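Local structure of alkaline phosphatase (Antarctic bacterium, 2W5V) at residues 130-135 against 171-176; 150-155 against 177-182; 189-194 against 208-213; 197-202 against 235-240. The protein probably hydrolyses phosphate monoesters as a metal-dependent alkaline phosphatase, with zinc and magnesium ions bound at its active site. The protein carries 1 engineered substitution. One frame throughout, in Å; residues are numbered along the deposited sequence.

How the contacts relate
The four contacts lie around that end of the large mixed sheet of the alkaline phosphatase fold where strand 192-195 is outermost; contacts 2 and 4 are farthest apart, with centres about 26 Å from each other. Contacts 1 and 2, centres about 9 Å apart, interleave along the chain: helices 151-158 and 172-175 pack together, and Glu151 reaches Thr134. Both close before contacts 3 and 4 open, whose segments also alternate. Contact 3 pairs strands 192-195 and 210-214; contact 4, its centre about 13 Å away, lays the following loop on helix 230-242, and Phe213 touches Leu199 and Leu237. Contact 1 comes near the metals, the Ser132 side chain about 10 Å from a bound magnesium; contact 4 is remote packing.

Contact 1: residues 130-135 against 171-176; sequences TSSITD and LNYFTK. Engineered in segment 130-135: Asp135 (natural residue His).
Thr134 and Ser132 bring their hydroxyls to the ring of Tyr173, where the type I beta turn Ser132-Asp135, at the C-terminal end of sheet strand 124-129, meets the short helix 172-175. Thr134 OG1 lies over one face of the phenol, offset toward the rim, 3.5 Å from Tyr173 CD1; its chi1 of 61° sets OG1 between the backbone N and the carbonyl carbon. Ser132 OG comes in obliquely, 3.6 Å from Tyr173 CD1, and donates a hydrogen bond to Thr134 OG1 at 2.7 Å. The threonine hydroxyl is also bonded to Glu151 of helix 151-158, while Tyr173 OH reaches Glu218.

Apolar packing is carried by Phe174. Ile133 CG2 meets the edge of that ring, near its plane, 3.8 Å from Phe174 CE2. The methyl Thr134 CG2 touches both aromatic residues, 3.9 Å from Tyr173 CB and more loosely against Phe174 CE2, and Ala155 and Leu214 add to the cover of Phe174.

Backbone and hydroxyl bonds to carbonyl oxygens shape both segments. Three donors converge on Leu171 O: the amides of Phe174 and Thr175 and the hydroxyl of Thr175. The engineered Asp135, histidine in the natural protein, closes the turn with its backbone amide. Ser132 O accepts from Asp135 N and, on the opposite face of its carbonyl plane, from Ser131 OG at 3.0 Å.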
loop_
_atom_site.group_PDB
_atom_site.type_symbol
_atom_site.label_atom_id
_atom_site.label_comp_id
_atom_site.label_asym_id
_atom_site.label_seq_id
_atom_site.Cartn_x
_atom_site.Cartn_y
_atom_site.Cartn_z
ATOM N N THR B 130 1.187 -1.496 23.854
ATOM C CA THR B 130 1.932 -2.673 24.310
ATOM C C THR B 130 3.361 -2.315 24.710
ATOM O O THR B 130 4.095 -3.145 25.245
ATOM C CB THR B 130 1.947 -3.822 23.278
ATOM O OG1 THR B 130 2.540 -3.365 22.057
ATOM C CG2 THR B 130 0.536 -4.309 23.001
ATOM N N SER B 131 3.751 -1.076 24.443
ATOM C CA SER B 131 5.005 -0.549 24.965
ATOM C C SER B 131 4.736 0.052 26.340
ATOM O O SER B 131 3.646 -0.093 26.896
ATOM C CB SER B 131 5.540 0.552 24.042
ATOM O OG SER B 131 4.573 1.586 23.880
ATOM N N SER B 132 5.730 0.737 26.888
ATOM C CA SER B 132 5.472 1.583 28.041
ATOM C C SER B 132 4.431 2.619 27.637
ATOM O O SER B 132 4.381 3.050 26.479
ATOM C CB SER B 132 6.759 2.274 28.494
ATOM O OG SER B 132 6.475 3.354 29.368
ATOM N N ILE B 133 3.608 3.050 28.584
ATOM C CA ILE B 133 2.636 4.088 28.266
ATOM C C ILE B 133 3.331 5.428 27.991
ATOM O O ILE B 133 2.710 6.376 27.497
ATOM C CB ILE B 133 1.564 4.230 29.369
ATOM C CG1 ILE B 133 0.306 4.892 28.799
ATOM C CG2 ILE B 133 2.110 4.978 30.574
ATOM C CD1 ILE B 133 -0.487 3.975 27.854
ATOM N N THR B 134 4.623 5.495 28.298
ATOM C CA THR B 134 5.378 6.740 28.149
ATOM C C THR B 134 6.159 6.739 26.843
ATOM O O THR B 134 6.889 7.696 26.551
ATOM C CB THR B 134 6.389 6.936 29.288
ATOM O OG1 THR B 134 7.338 5.860 29.274
ATOM C CG2 THR B 134 5.680 6.979 30.640
ATOM N N ASP B 135 6.028 5.659 26.073
ATOM C CA ASP B 135 6.709 5.561 24.780
ATOM C C ASP B 135 6.152 6.583 23.796
ATOM O O ASP B 135 5.070 7.134 24.003
ATOM C CB ASP B 135 6.614 4.143 24.200
ATOM C CG ASP B 135 7.661 3.883 23.123
ATOM O OD1 ASP B 135 8.795 4.391 23.267
ATOM O OD2 ASP B 135 7.352 3.180 22.132
ATOM N N LEU B 171 5.522 0.993 34.424
ATOM C CA LEU B 171 5.421 1.264 35.857
ATOM C C LEU B 171 6.686 1.937 36.397
ATOM O O LEU B 171 6.628 2.753 37.318
ATOM C CB LEU B 171 5.130 -0.023 36.636
ATOM C CG LEU B 171 4.852 0.134 38.134
ATOM C CD1 LEU B 171 3.689 1.091 38.376
ATOM C CD2 LEU B 171 4.569 -1.219 38.759
ATOM N N ASN B 172 7.828 1.590 35.818
ATOM C CA ASN B 172 9.103 2.166 36.221
ATOM C C ASN B 172 9.116 3.694 36.183
ATOM O O ASN B 172 9.696 4.338 37.058
ATOM C CB ASN B 172 10.244 1.625 35.349
ATOM C CG ASN B 172 10.741 0.264 35.808
ATOM O OD1 ASN B 172 10.367 -0.220 36.877
ATOM N ND2 ASN B 172 11.596 -0.357 34.997
ATOM N N TYR B 173 8.488 4.275 35.167
ATOM C CA TYR B 173 8.526 5.731 34.984
ATOM C C TYR B 173 7.646 6.482 35.985
ATOM O O TYR B 173 7.722 7.711 36.105
ATOM C CB TYR B 173 8.188 6.081 33.530
ATOM C CG TYR B 173 9.133 5.375 32.588
ATOM C CD1 TYR B 173 8.780 4.170 31.988
ATOM C CD2 TYR B 173 10.406 5.879 32.349
ATOM C CE1 TYR B 173 9.662 3.504 31.152
ATOM C CE2 TYR B 173 11.290 5.223 31.511
ATOM C CZ TYR B 173 10.915 4.038 30.919
ATOM O OH TYR B 173 11.798 3.385 30.093
ATOM N N PHE B 174 6.840 5.731 36.723
ATOM C CA PHE B 174 5.979 6.299 37.756
ATOM C C PHE B 174 6.456 6.016 39.191
ATOM O O PHE B 174 6.207 6.810 40.101
ATOM C CB PHE B 174 4.547 5.785 37.584
ATOM C CG PHE B 174 3.879 6.266 36.331
ATOM C CD1 PHE B 174 3.055 7.379 36.351
ATOM C CD2 PHE B 174 4.079 5.610 35.128
ATOM C CE1 PHE B 174 2.437 7.826 35.193
ATOM C CE2 PHE B 174 3.466 6.054 33.965
ATOM C CZ PHE B 174 2.643 7.161 34.000
ATOM N N THR B 175 7.132 4.891 39.398
ATOM C CA THR B 175 7.447 4.455 40.756
ATOM C C THR B 175 8.919 4.153 41.022
ATOM O O THR B 175 9.293 3.862 42.158
ATOM C CB THR B 175 6.650 3.201 41.136
ATOM O OG1 THR B 175 7.155 2.080 40.402
ATOM C CG2 THR B 175 5.175 3.391 40.836
ATOM N N LYS B 176 9.745 4.191 39.986
ATOM C CA LYS B 176 11.174 3.946 40.155
ATOM C C LYS B 176 11.958 4.919 39.295
ATOM O O LYS B 176 12.660 4.523 38.361
ATOM C CB LYS B 176 11.518 2.493 39.816
ATOM C CG LYS B 176 10.790 1.485 40.701
ATOM C CD LYS B 176 11.125 0.048 40.341
ATOM C CE LYS B 176 10.266 -0.921 41.144
ATOM N NZ LYS B 176 10.599 -2.345 40.854
#

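Contact 2: residues 150-155 against 177-182; sequences LEEEIA and RKDKKD
Glu152 and Arg177 carry opposite charges and pack closely, yet the arginine bonds to the glutamate's backbone carbonyl instead of its carboxylate. The contact sets the first turn of helix 151-158 against the loop between helices 172-175 and 183-188, a loop that opens with a type I beta turn from Arg177 to Lys180. Arg177 NH1 donates to Glu152 O at 2.8 Å, with that oxygen in the guanidinium plane; the same nitrogen also serves Tyr173 O, so it ties the loop to two helices.

The two side chains slide past each other in opposite directions. Glu152 CB sits over a face of the guanidinium, 3.5 Å from Arg177 NH1, and the carboxylate carbon CD rests on Arg177 CB. Glu152 OE1 stays well above the guanidinium plane, so any attraction to the arginine is probably electrostatic only, with no N-H pointing at it. Extended beyond CG, the glutamate instead delivers OE2 to Lys178 N at 2.8 Å; the amide meets it on the syn side with an N-H...O angle of 165°. Ala155 CB adds a small apolar touch at the guanidinium edge.

Within the loop, Asp179 takes up the other side of the guanidinium. A bend at chi3 (52°) carries Arg177 NE round to face that carboxylate, and Asp179 is gripped side-on by NE and NH2, the salt bridge from Arg177 NH2 to Asp179 OD2 measuring 2.8 Å. This double grip probably fixes the rotation of the guanidinium. Asp179 OD1 also forms an Asx turn, accepting from Lys181 N at 3.1 Å from above the carboxylate plane.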
loop_
_atom_site.group_PDB
_atom_site.type_symbol
_atom_site.label_atom_id
_atom_site.label_comp_id
_atom_site.label_asym_id
_atom_site.label_seq_id
_atom_site.Cartn_x
_atom_site.Cartn_y
_atom_site.Cartn_z
ATOM N N LEU B 150 12.495 12.131 27.250
ATOM C CA LEU B 150 12.130 12.655 28.564
ATOM C C LEU B 150 10.957 11.883 29.156
ATOM O O LEU B 150 9.910 12.460 29.436
ATOM C CB LEU B 150 11.782 14.143 28.463
ATOM C CG LEU B 150 12.906 15.001 27.877
ATOM C CD1 LEU B 150 12.422 16.420 27.623
ATOM C CD2 LEU B 150 14.151 14.993 28.787
ATOM N N GLU B 151 11.138 10.583 29.368
ATOM C CA GLU B 151 10.013 9.726 29.731
ATOM C C GLU B 151 9.489 9.918 31.152
ATOM O O GLU B 151 8.296 9.735 31.398
ATOM C CB GLU B 151 10.332 8.254 29.447
ATOM C CG GLU B 151 10.152 7.899 27.978
ATOM C CD GLU B 151 10.367 6.424 27.685
ATOM O OE1 GLU B 151 9.365 5.675 27.621
ATOM O OE2 GLU B 151 11.538 6.021 27.518
ATOM N N GLU B 152 10.358 10.287 32.086
ATOM C CA GLU B 152 9.876 10.628 33.426
ATOM C C GLU B 152 9.053 11.921 33.401
ATOM O O GLU B 152 8.072 12.058 34.129
ATOM C CB GLU B 152 11.028 10.706 34.425
ATOM C CG GLU B 152 11.672 9.347 34.666
ATOM C CD GLU B 152 12.737 9.366 35.748
ATOM O OE1 GLU B 152 12.928 10.424 36.396
ATOM O OE2 GLU B 152 13.378 8.312 35.946
ATOM N N GLU B 153 9.440 12.864 32.550
ATOM C CA GLU B 153 8.636 14.073 32.356
ATOM C C GLU B 153 7.281 13.721 31.748
ATOM O O GLU B 153 6.244 14.265 32.135
ATOM C CB GLU B 153 9.371 15.063 31.449
ATOM C CG GLU B 153 8.588 16.344 31.153
ATOM C CD GLU B 153 9.358 17.321 30.265
ATOM O OE1 GLU B 153 10.548 17.586 30.550
ATOM O OE2 GLU B 153 8.769 17.842 29.293
ATOM N N ILE B 154 7.296 12.821 30.770
ATOM C CA ILE B 154 6.072 12.380 30.120
ATOM C C ILE B 154 5.124 11.715 31.116
ATOM O O ILE B 154 3.916 11.967 31.101
ATOM C CB ILE B 154 6.388 11.441 28.934
ATOM C CG1 ILE B 154 6.898 12.279 27.760
ATOM C CG2 ILE B 154 5.151 10.643 28.529
ATOM C CD1 ILE B 154 7.613 11.493 26.689
ATOM N N ALA B 155 5.671 10.876 31.988
ATOM C CA ALA B 155 4.865 10.256 33.035
ATOM C C ALA B 155 4.199 11.316 33.918
ATOM O O ALA B 155 3.009 11.228 34.223
ATOM C CB ALA B 155 5.715 9.325 33.877
ATOM N N ARG B 177 11.823 6.199 39.627
ATOM C CA ARG B 177 12.358 7.288 38.819
ATOM C C ARG B 177 13.704 7.759 39.355
ATOM O O ARG B 177 14.018 7.566 40.532
ATOM C CB ARG B 177 11.375 8.460 38.813
ATOM C CG ARG B 177 9.969 8.105 38.331
ATOM C CD ARG B 177 8.924 9.091 38.854
ATOM N NE ARG B 177 9.283 10.480 38.580
ATOM C CZ ARG B 177 8.950 11.144 37.474
ATOM N NH1 ARG B 177 8.244 10.552 36.515
ATOM N NH2 ARG B 177 9.329 12.405 37.326
ATOM N N LYS B 178 14.495 8.384 38.491
ATOM C CA LYS B 178 15.790 8.915 38.895
ATOM C C LYS B 178 15.615 10.060 39.889
ATOM O O LYS B 178 16.489 10.302 40.719
ATOM C CB LYS B 178 16.590 9.387 37.678
ATOM C CG LYS B 178 16.747 8.347 36.569
ATOM C CD LYS B 178 17.956 7.439 36.773
ATOM C CE LYS B 178 17.620 6.218 37.622
ATOM N NZ LYS B 178 18.728 5.214 37.628
ATOM N N ASP B 179 14.487 10.761 39.810
ATOM C CA ASP B 179 14.217 11.871 40.730
ATOM C C ASP B 179 13.498 11.397 41.990
ATOM O O ASP B 179 13.072 12.205 42.812
ATOM C CB ASP B 179 13.398 12.970 40.043
ATOM C CG ASP B 179 11.994 12.511 39.670
ATOM O OD1 ASP B 179 11.654 11.339 39.938
ATOM O OD2 ASP B 179 11.228 13.326 39.105
ATOM N N LYS B 180 13.343 10.083 42.109
ATOM C CA LYS B 180 12.796 9.450 43.309
ATOM C C LYS B 180 11.356 9.850 43.669
ATOM O O LYS B 180 10.826 9.393 44.676
ATOM C CB LYS B 180 13.724 9.686 44.507
ATOM C CG LYS B 180 13.657 8.594 45.566
ATOM C CD LYS B 180 14.286 9.029 46.894
ATOM C CE LYS B 180 15.757 9.420 46.748
ATOM N NZ LYS B 180 15.945 10.836 46.312
ATOM N N LYS B 181 10.725 10.691 42.854
ATOM C CA LYS B 181 9.342 11.097 43.101
ATOM C C LYS B 181 8.362 9.943 42.885
ATOM O O LYS B 181 8.555 9.121 41.985
ATOM C CB LYS B 181 8.945 12.241 42.172
ATOM C CG LYS B 181 9.604 13.565 42.463
ATOM C CD LYS B 181 9.080 14.624 41.507
ATOM C CE LYS B 181 9.622 16.004 41.846
ATOM N NZ LYS B 181 9.035 17.048 40.961
ATOM N N ASP B 182 7.306 9.891 43.698
ATOM C CA ASP B 182 6.243 8.901 43.513
ATOM C C ASP B 182 5.105 9.497 42.702
ATOM O O ASP B 182 4.214 10.141 43.252
ATOM C CB ASP B 182 5.700 8.393 44.853
ATOM C CG ASP B 182 4.515 7.440 44.681
ATOM O OD1 ASP B 182 4.162 7.122 43.522
ATOM O OD2 ASP B 182 3.938 7.007 45.703
#

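Contact 3: residues 189-194 against 208-213; sequences GNQFTI and NRKMGF
Lys210 lies across the ring of Phe192 where strands 192-195 and 210-214, the parallel pair of a beta-alpha-beta unit, form one end of the large sheet. From its root outward, Lys210 CB rests 3.7 Å from Phe192 CD2, and CG, anti to the carbonyl carbon (chi1 -56°), passes near Gln191 O. CD is the atom over the ring face, a CH-pi contact 3.8 Å from the Phe192 centroid and 16° off the ring normal. CE approaches Asn190 O and, more loosely, Gln191 CB, and NZ ends on Asn190 O at 2.9 Å, nearly in line with the carbonyl bond. An alanine here would strip away CG to NZ, and would probably leave Asn190 O without its ammonium partner and much of that ring face bare on this side.

The backbones pair in parallel: Thr193 N donates to Lys210 O at 3.0 Å, and Gly212 N to Thr193 O at 2.8 Å. On the face bearing Phe192, Ile194 CD1 packs directly on Gly212 CA, 3.8 Å away. On the other face Thr193 CG2 packs 3.6 Å from Met211 SD, while the Asn208 side chain crosses Thr193 at about a right angle. Phe166 of the next strand and Leu187 of helix 183-188 also cover Phe192. Where the strands begin, a water bridges the two segments, donating to Gln191 O at 2.7 Å and accepting from Thr193 OG1 and Lys210 N.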
loop_
_atom_site.group_PDB
_atom_site.type_symbol
_atom_site.label_atom_id
_atom_site.label_comp_id
_atom_site.label_asym_id
_atom_site.label_seq_id
_atom_site.Cartn_x
_atom_site.Cartn_y
_atom_site.Cartn_z
ATOM N N GLY B 189 -4.136 10.956 43.119
ATOM C CA GLY B 189 -4.633 12.192 43.696
ATOM C C GLY B 189 -5.275 13.064 42.635
ATOM O O GLY B 189 -5.818 14.119 42.943
ATOM N N ASN B 190 -5.185 12.627 41.378
ATOM C CA ASN B 190 -5.870 13.283 40.260
ATOM C C ASN B 190 -7.056 12.463 39.754
ATOM O O ASN B 190 -7.423 12.554 38.584
ATOM C CB ASN B 190 -4.904 13.552 39.098
ATOM C CG ASN B 190 -4.110 14.832 39.278
ATOM O OD1 ASN B 190 -4.582 15.920 38.947
ATOM N ND2 ASN B 190 -2.889 14.707 39.790
ATOM N N GLN B 191 -7.626 11.644 40.633
ATOM C CA GLN B 191 -8.847 10.887 40.340
ATOM C C GLN B 191 -8.643 9.582 39.562
ATOM O O GLN B 191 -9.614 8.927 39.176
ATOM C CB GLN B 191 -9.880 11.764 39.631
ATOM C CG GLN B 191 -10.435 12.883 40.498
ATOM C CD GLN B 191 -11.536 13.660 39.800
ATOM O OE1 GLN B 191 -12.693 13.627 40.216
ATOM N NE2 GLN B 191 -11.180 14.353 38.723
ATOM N N PHE B 192 -7.391 9.194 39.342
ATOM C CA PHE B 192 -7.119 7.909 38.704
ATOM C C PHE B 192 -7.169 6.747 39.683
ATOM O O PHE B 192 -6.470 6.747 40.694
ATOM C CB PHE B 192 -5.760 7.920 38.008
ATOM C CG PHE B 192 -5.798 8.491 36.630
ATOM C CD1 PHE B 192 -5.471 9.818 36.409
ATOM C CD2 PHE B 192 -6.171 7.704 35.553
ATOM C CE1 PHE B 192 -5.505 10.345 35.133
ATOM C CE2 PHE B 192 -6.211 8.227 34.282
ATOM C CZ PHE B 192 -5.878 9.547 34.073
ATOM N N THR B 193 -8.007 5.760 39.381
ATOM C CA THR B 193 -7.894 4.466 40.026
ATOM C C THR B 193 -6.842 3.697 39.241
ATOM O O THR B 193 -6.925 3.610 38.020
ATOM C CB THR B 193 -9.230 3.704 40.016
ATOM O OG1 THR B 193 -10.189 4.416 40.816
ATOM C CG2 THR B 193 -9.050 2.304 40.585
ATOM N N ILE B 194 -5.840 3.161 39.932
ATOM C CA ILE B 194 -4.732 2.495 39.250
ATOM C C ILE B 194 -4.644 1.019 39.624
ATOM O O ILE B 194 -4.656 0.672 40.796
ATOM C CB ILE B 194 -3.380 3.158 39.588
ATOM C CG1 ILE B 194 -3.379 4.631 39.177
ATOM C CG2 ILE B 194 -2.225 2.398 38.940
ATOM C CD1 ILE B 194 -3.524 4.857 37.692
ATOM N N ASN B 208 -15.533 3.757 38.762
ATOM C CA ASN B 208 -14.383 4.645 38.878
ATOM C C ASN B 208 -14.521 5.835 37.929
ATOM O O ASN B 208 -15.069 5.699 36.840
ATOM C CB ASN B 208 -13.089 3.894 38.574
ATOM C CG ASN B 208 -12.807 2.786 39.566
ATOM O OD1 ASN B 208 -12.168 1.790 39.228
ATOM N ND2 ASN B 208 -13.271 2.954 40.795
ATOM N N ARG B 209 -14.014 6.996 38.337
ATOM C CA ARG B 209 -14.039 8.173 37.473
ATOM C C ARG B 209 -13.031 8.038 36.322
ATOM O O ARG B 209 -13.343 8.339 35.167
ATOM C CB ARG B 209 -13.772 9.441 38.287
ATOM C CG ARG B 209 -13.679 10.712 37.460
ATOM C CD ARG B 209 -14.881 10.896 36.531
ATOM N NE ARG B 209 -14.766 12.114 35.724
ATOM C CZ ARG B 209 -14.228 12.172 34.505
ATOM N NH1 ARG B 209 -13.749 11.073 33.921
ATOM N NH2 ARG B 209 -14.172 13.337 33.864
ATOM N N LYS B 210 -11.820 7.594 36.641
ATOM C CA LYS B 210 -10.819 7.316 35.617
ATOM C C LYS B 210 -10.100 6.034 35.984
ATOM O O LYS B 210 -10.064 5.657 37.148
ATOM C CB LYS B 210 -9.787 8.433 35.533
ATOM C CG LYS B 210 -10.329 9.824 35.286
ATOM C CD LYS B 210 -9.143 10.779 35.198
ATOM C CE LYS B 210 -9.509 12.209 35.511
ATOM N NZ LYS B 210 -8.274 12.971 35.845
ATOM N N MET B 211 -9.494 5.383 35.000
ATOM C CA MET B 211 -8.862 4.099 35.253
ATOM C C MET B 211 -7.532 3.983 34.531
ATOM O O MET B 211 -7.434 4.288 33.343
ATOM C CB MET B 211 -9.797 2.968 34.822
ATOM C CG MET B 211 -9.327 1.600 35.265
ATOM S SD MET B 211 -9.396 1.469 37.053
ATOM C CE MET B 211 -8.194 0.176 37.356
ATOM N N GLY B 212 -6.508 3.536 35.248
ATOM C CA GLY B 212 -5.194 3.349 34.656
ATOM C C GLY B 212 -4.632 1.971 34.963
ATOM O O GLY B 212 -4.647 1.525 36.113
ATOM N N PHE B 213 -4.142 1.287 33.932
ATOM C CA PHE B 213 -3.510 -0.019 34.104
ATOM C C PHE B 213 -2.028 0.066 33.741
ATOM O O PHE B 213 -1.679 0.355 32.588
ATOM C CB PHE B 213 -4.179 -1.069 33.210
ATOM C CG PHE B 213 -5.582 -1.431 33.622
ATOM C CD1 PHE B 213 -5.812 -2.464 34.522
ATOM C CD2 PHE B 213 -6.672 -0.766 33.076
ATOM C CE1 PHE B 213 -7.108 -2.817 34.889
ATOM C CE2 PHE B 213 -7.970 -1.107 33.439
ATOM C CZ PHE B 213 -8.190 -2.136 34.346
HETATM O O HOH W 1 -11.207 6.887 39.785
#

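Contact 4: residues 197-202 against 235-240; sequences TALTDF and TDLAIQ. Unlike the reference sequence in segment 197-202: Ala198 (reference Gly).
Leu237, Phe202 and Gln240 bury most of the surface where the loop after strand 192-195 runs over helix 230-242, a layer of helix and loop covering the large sheet. Leu237 points from the helix toward the loop. Its two methyls divide the work: CD1 lies against the backbone, 3.5 Å from Phe202 N, whereas CD2 touches Thr200 O and meets Leu199 CD2 at 4.0 Å. Phe213 of strand 210-214 backs both leucines.

Phe202, with CG anti to the backbone N (chi1 178°), lays its ring on Gln240, one helical turn beyond Leu237. Gln240 CB stands over one face, offset toward the rim, in a CH-pi contact 4.1 Å from the ring centroid. The ring's CE1 comes 3.4 Å from Gln240 O, and at the other end Gln240 OE1 lies 3.5 Å from Phe202 CB, the amide plane turned 31° from the ring. An alanine in place of Phe202 would remove the ring and would probably open a gap over Gln240, leaving its side chain freer to turn.

Direct polar links give way here to a water, which accepts from Phe202 N at 2.8 Å and only weakly from Gln240 NE2. Asp201, the N-cap of helix 202-205, directs its carboxylate to Ser204. With two aliphatic side chains, one aromatic face and a single bridging water, cohesion between loop and helix rests mainly on van der Waals packing.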
loop_
_atom_site.group_PDB
_atom_site.type_symbol
_atom_site.label_atom_id
_atom_site.label_comp_id
_atom_site.label_asym_id
_atom_site.label_seq_id
_atom_site.Cartn_x
_atom_site.Cartn_y
_atom_site.Cartn_z
ATOM N N THR B 197 -1.805 -4.909 38.700
ATOM C CA THR B 197 -1.797 -6.361 38.814
ATOM C C THR B 197 -2.204 -7.045 37.513
ATOM O O THR B 197 -1.436 -7.821 36.947
ATOM C CB THR B 197 -2.731 -6.830 39.933
ATOM O OG1 THR B 197 -2.323 -6.240 41.172
ATOM C CG2 THR B 197 -2.684 -8.337 40.057
ATOM N N ALA B 198 -3.414 -6.763 37.043
ATOM C CA ALA B 198 -3.909 -7.366 35.808
ATOM C C ALA B 198 -5.082 -6.569 35.250
ATOM O O ALA B 198 -5.692 -5.772 35.966
ATOM C CB ALA B 198 -4.324 -8.816 36.054
ATOM N N LEU B 199 -5.392 -6.770 33.970
ATOM C CA LEU B 199 -6.614 -6.207 33.416
ATOM C C LEU B 199 -7.777 -6.907 34.087
ATOM O O LEU B 199 -7.724 -8.106 34.334
ATOM C CB LEU B 199 -6.715 -6.445 31.910
ATOM C CG LEU B 199 -6.075 -5.495 30.914
ATOM C CD1 LEU B 199 -6.443 -5.968 29.503
ATOM C CD2 LEU B 199 -6.503 -4.055 31.142
ATOM N N THR B 200 -8.825 -6.155 34.385
ATOM C CA THR B 200 -10.015 -6.711 35.005
ATOM C C THR B 200 -11.159 -6.633 34.005
ATOM O O THR B 200 -10.951 -6.270 32.844
ATOM C CB THR B 200 -10.387 -5.910 36.253
ATOM O OG1 THR B 200 -10.593 -4.543 35.882
ATOM C CG2 THR B 200 -9.262 -5.973 37.272
ATOM N N ASP B 201 -12.367 -6.968 34.448
ATOM C CA ASP B 201 -13.545 -6.819 33.597
ATOM C C ASP B 201 -14.200 -5.462 33.839
ATOM O O ASP B 201 -13.807 -4.727 34.750
ATOM C CB ASP B 201 -14.550 -7.947 33.841
ATOM C CG ASP B 201 -15.321 -7.772 35.138
ATOM O OD1 ASP B 201 -14.777 -7.145 36.075
ATOM O OD2 ASP B 201 -16.471 -8.263 35.218
ATOM N N PHE B 202 -15.207 -5.135 33.035
ATOM C CA PHE B 202 -15.853 -3.833 33.141
ATOM C C PHE B 202 -16.467 -3.569 34.518
ATOM O O PHE B 202 -16.247 -2.510 35.106
ATOM C CB PHE B 202 -16.903 -3.641 32.046
ATOM C CG PHE B 202 -17.637 -2.335 32.140
ATOM C CD1 PHE B 202 -16.951 -1.131 32.079
ATOM C CD2 PHE B 202 -19.013 -2.308 32.298
ATOM C CE1 PHE B 202 -17.621 0.073 32.169
ATOM C CE2 PHE B 202 -19.691 -1.106 32.389
ATOM C CZ PHE B 202 -18.994 0.085 32.325
ATOM N N THR B 235 -8.535 -2.772 24.746
ATOM C CA THR B 235 -9.317 -1.921 23.857
ATOM C C THR B 235 -10.816 -2.099 24.131
ATOM O O THR B 235 -11.572 -1.127 24.197
ATOM C CB THR B 235 -9.015 -2.244 22.378
ATOM O OG1 THR B 235 -7.625 -2.024 22.122
ATOM C CG2 THR B 235 -9.829 -1.356 21.456
ATOM N N ASP B 236 -11.245 -3.345 24.299
ATOM C CA ASP B 236 -12.653 -3.620 24.563
ATOM C C ASP B 236 -13.070 -3.040 25.911
ATOM O O ASP B 236 -14.186 -2.538 26.080
ATOM C CB ASP B 236 -12.918 -5.122 24.548
ATOM C CG ASP B 236 -14.395 -5.445 24.586
ATOM O OD1 ASP B 236 -15.087 -5.157 23.585
ATOM O OD2 ASP B 236 -14.864 -5.983 25.615
ATOM N N LEU B 237 -12.165 -3.124 26.876
ATOM C CA LEU B 237 -12.423 -2.566 28.197
ATOM C C LEU B 237 -12.530 -1.038 28.105
ATOM O O LEU B 237 -13.429 -0.433 28.698
ATOM C CB LEU B 237 -11.312 -2.967 29.164
ATOM C CG LEU B 237 -11.546 -2.642 30.636
ATOM C CD1 LEU B 237 -12.776 -3.378 31.151
ATOM C CD2 LEU B 237 -10.318 -3.012 31.444
ATOM N N ALA B 238 -11.618 -0.423 27.353
ATOM C CA ALA B 238 -11.630 1.027 27.157
ATOM C C ALA B 238 -12.954 1.467 26.549
ATOM O O ALA B 238 -13.561 2.442 26.983
ATOM C CB ALA B 238 -10.470 1.456 26.264
ATOM N N ILE B 239 -13.396 0.743 25.532
ATOM C CA ILE B 239 -14.671 1.048 24.899
ATOM C C ILE B 239 -15.832 1.047 25.901
ATOM O O ILE B 239 -16.634 1.983 25.936
ATOM C CB ILE B 239 -14.972 0.074 23.759
ATOM C CG1 ILE B 239 -14.048 0.369 22.576
ATOM C CG2 ILE B 239 -16.429 0.198 23.351
ATOM C CD1 ILE B 239 -14.072 -0.715 21.491
ATOM N N GLN B 240 -15.918 0.005 26.717
ATOM C CA GLN B 240 -16.995 -0.085 27.699
ATOM C C GLN B 240 -16.884 1.008 28.745
ATOM O O GLN B 240 -17.884 1.607 29.134
ATOM C CB GLN B 240 -16.992 -1.444 28.391
ATOM C CG GLN B 240 -17.059 -2.621 27.448
ATOM C CD GLN B 240 -17.089 -3.932 28.196
ATOM O OE1 GLN B 240 -18.111 -4.302 28.782
ATOM N NE2 GLN B 240 -15.965 -4.644 28.191
HETATM O O HOH W 2 -15.677 -6.756 30.782
#